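Local coordinates for putative lipoprotein (Bacteroides fragilis, PDB 3QNK) that probably binds glycans at the outer membrane as a SusD-like surface lipoprotein and hands them to a partner transporter for uptake, at the interface of chains A and B. Sequence-based numbering; all coordinates share one arbitrary frame. Chains: chain A/B, Putative lipoprotein.

The interface of chains A and B. Residues chain A 53-54, 57-58, 250; chain B 503, 506-507.
A:Ser57 and B:Asp503 meet tip to tip where the short C-terminal helix 502-507 of chain B lies against helix 55-58 of chain A and the residues just before it. The serine hydroxyl OG donates a hydrogen bond of 2.9 Å to carboxylate oxygen OD1 of B:Asp503, which accepts it through its syn lone pair. Beside this bond the aspartate runs along the edge of the A:Tyr54 ring, its CB lying in the ring plane and its carboxylate turned 66° from it. The A:Tyr54 phenol oxygen OH reaches the B:Asp503 backbone O at 3.4 Å, a weak hydrogen bond at most. B:Val506 CG2 packs against the rim of the same ring at its hydroxyl end, on the face away from A:Trp58, 3.5 Å from A:Tyr54 CZ. The extended chain of A:Lys53 runs past the helix end and brings its CE alongside the backbone O of B:Val506.

One helical turn on from B:Asp503, B:Arg507 bends at chi2 and chi3 and lays its aliphatic stem over one face of A:Tyr250. Its CG sits 3.8 Å from the ring centroid in a CH-pi contact, and the guanidinium, only 14° from parallel to the ring, is shifted toward A:Tyr250 CB.

Behind the first shell, A:Trp58 backs A:Tyr54 and should help fix the ring's tilt. The patch recurs with the chains exchanged in this two-fold dimer, which may be a crystal assembly. A:Tyr54 CG lies over the centre of the indole, 3.4 Å above the A:Trp58 ring plane.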
ATOM      1  N   LYS A  53      -2.679  12.551 -18.972  1.00 53.71           N
ATOM      2  CA  LYS A  53      -2.432  11.117 -18.755  1.00 53.04           C
ATOM      3  C   LYS A  53      -3.007  10.606 -17.437  1.00 54.68           C
ATOM      4  O   LYS A  53      -3.632   9.559 -17.457  1.00 54.55           O
ATOM      5  CB  LYS A  53      -0.916  10.846 -18.792  1.00 56.55           C
ATOM      6  CG  LYS A  53      -0.509   9.456 -19.235  1.00 76.09           C
ATOM      7  CD  LYS A  53       1.013   9.410 -19.417  1.00 87.07           C
ATOM      8  CE  LYS A  53       1.528   8.206 -20.182  1.00 94.36           C
ATOM      9  NZ  LYS A  53       3.006   8.016 -19.997  1.00103.05           N
ATOM     10  N   TYR A  54      -2.745  11.300 -16.297  1.00 51.32           N
ATOM     11  CA  TYR A  54      -3.191  10.960 -14.932  1.00 50.77           C
ATOM     12  C   TYR A  54      -4.100  12.031 -14.318  1.00 55.62           C
ATOM     13  O   TYR A  54      -4.087  12.222 -13.094  1.00 55.68           O
ATOM     14  CB  TYR A  54      -1.994  10.739 -13.994  1.00 52.19           C
ATOM     15  CG  TYR A  54      -1.113   9.583 -14.395  1.00 56.25           C
ATOM     16  CD1 TYR A  54      -1.331   8.305 -13.888  1.00 58.02           C
ATOM     17  CD2 TYR A  54      -0.125   9.740 -15.365  1.00 57.87           C
ATOM     18  CE1 TYR A  54      -0.551   7.222 -14.302  1.00 58.85           C
ATOM     19  CE2 TYR A  54       0.656   8.667 -15.785  1.00 59.01           C
ATOM     20  CZ  TYR A  54       0.457   7.418 -15.231  1.00 65.05           C
ATOM     21  OH  TYR A  54       1.253   6.389 -15.649  1.00 69.98           O
ATOM     22  N   SER A  57      -6.470  10.248 -11.905  1.00 52.52           N
ATOM     23  CA  SER A  57      -5.835   9.542 -10.777  1.00 50.13           C
ATOM     24  C   SER A  57      -5.037  10.448  -9.913  1.00 56.24           C
ATOM     25  O   SER A  57      -4.930  10.163  -8.725  1.00 58.48           O
ATOM     26  CB  SER A  57      -4.910   8.419 -11.220  1.00 47.66           C
ATOM     27  OG  SER A  57      -5.190   8.059 -12.546  1.00 59.29           O
ATOM     28  N   TRP A  58      -4.375  11.456 -10.481  1.00 53.55           N
ATOM     29  CA  TRP A  58      -3.448  12.258  -9.678  1.00 54.45           C
ATOM     30  C   TRP A  58      -3.859  13.664  -9.399  1.00 59.60           C
ATOM     31  O   TRP A  58      -3.448  14.211  -8.377  1.00 61.33           O
ATOM     32  CB  TRP A  58      -2.085  12.332 -10.372  1.00 53.26           C
ATOM     33  CG  TRP A  58      -1.336  11.031 -10.485  1.00 54.47           C
ATOM     34  CD1 TRP A  58      -1.671   9.824  -9.937  1.00 57.56           C
ATOM     35  CD2 TRP A  58      -0.097  10.828 -11.177  1.00 54.33           C
ATOM     36  NE1 TRP A  58      -0.731   8.873 -10.273  1.00 57.49           N
ATOM     37  CE2 TRP A  58       0.238   9.459 -11.048  1.00 58.76           C
ATOM     38  CE3 TRP A  58       0.738  11.661 -11.940  1.00 55.15           C
ATOM     39  CZ2 TRP A  58       1.396   8.919 -11.611  1.00 57.58           C
ATOM     40  CZ3 TRP A  58       1.868  11.114 -12.523  1.00 56.58           C
ATOM     41  CH2 TRP A  58       2.191   9.764 -12.351  1.00 57.36           C
ATOM     42  N   TYR A 250      10.069   4.258 -13.034  1.00 92.53           N
ATOM     43  CA  TYR A 250       8.758   4.876 -13.051  1.00 89.44           C
ATOM     44  C   TYR A 250       8.511   5.719 -11.806  1.00 86.84           C
ATOM     45  O   TYR A 250       7.573   6.508 -11.803  1.00 86.22           O
ATOM     46  CB  TYR A 250       7.679   3.793 -13.213  1.00 91.05           C
ATOM     47  CG  TYR A 250       7.728   3.095 -14.560  1.00 94.16           C
ATOM     48  CD1 TYR A 250       7.650   3.821 -15.752  1.00 96.32           C
ATOM     49  CD2 TYR A 250       7.830   1.709 -14.647  1.00 95.36           C
ATOM     50  CE1 TYR A 250       7.675   3.183 -16.993  1.00 97.47           C
ATOM     51  CE2 TYR A 250       7.853   1.061 -15.885  1.00 96.52           C
ATOM     52  CZ  TYR A 250       7.785   1.805 -17.054  1.00102.37           C
ATOM     53  OH  TYR A 250       7.814   1.190 -18.281  1.00102.31           O
TER
ATOM     54  N   ASP B 503      -3.468   2.718 -14.321  1.00 59.54           N
ATOM     55  CA  ASP B 503      -2.262   3.535 -14.226  1.00 60.05           C
ATOM     56  C   ASP B 503      -1.033   2.751 -14.626  1.00 63.20           C
ATOM     57  O   ASP B 503      -0.092   3.335 -15.162  1.00 63.73           O
ATOM     58  CB  ASP B 503      -2.112   4.126 -12.813  1.00 61.88           C
ATOM     59  CG  ASP B 503      -3.014   5.313 -12.514  1.00 71.92           C
ATOM     60  OD1 ASP B 503      -3.722   5.780 -13.450  1.00 71.36           O
ATOM     61  OD2 ASP B 503      -2.983   5.805 -11.360  1.00 80.39           O
ATOM     62  N   VAL B 506      -1.116   2.559 -18.647  1.00 55.58           N
ATOM     63  CA  VAL B 506      -0.812   3.832 -19.312  1.00 57.44           C
ATOM     64  C   VAL B 506       0.679   4.177 -19.174  1.00 63.39           C
ATOM     65  O   VAL B 506       1.204   4.905 -20.016  1.00 65.29           O
ATOM     66  CB  VAL B 506      -1.723   5.039 -18.898  1.00 60.93           C
ATOM     67  CG1 VAL B 506      -3.183   4.702 -19.084  1.00 59.65           C
ATOM     68  CG2 VAL B 506      -1.461   5.493 -17.474  1.00 61.11           C
ATOM     69  N   ARG B 507       1.327   3.652 -18.133  1.00 60.39           N
ATOM     70  CA  ARG B 507       2.749   3.793 -17.783  1.00 62.50           C
ATOM     71  C   ARG B 507       3.678   3.160 -18.836  1.00 66.96           C
ATOM     72  O   ARG B 507       4.776   3.670 -19.066  1.00 67.67           O
ATOM     73  CB  ARG B 507       2.972   3.077 -16.434  1.00 62.81           C
ATOM     74  CG  ARG B 507       4.133   3.540 -15.622  1.00 70.87           C
ATOM     75  CD  ARG B 507       3.841   3.393 -14.144  1.00 79.23           C
ATOM     76  NE  ARG B 507       4.181   2.065 -13.623  1.00 87.13           N
ATOM     77  CZ  ARG B 507       4.526   1.827 -12.359  1.00111.99           C
ATOM     78  NH1 ARG B 507       4.609   2.825 -11.484  1.00 94.69           N
ATOM     79  NH2 ARG B 507       4.818   0.592 -11.965  1.00111.40           N
TER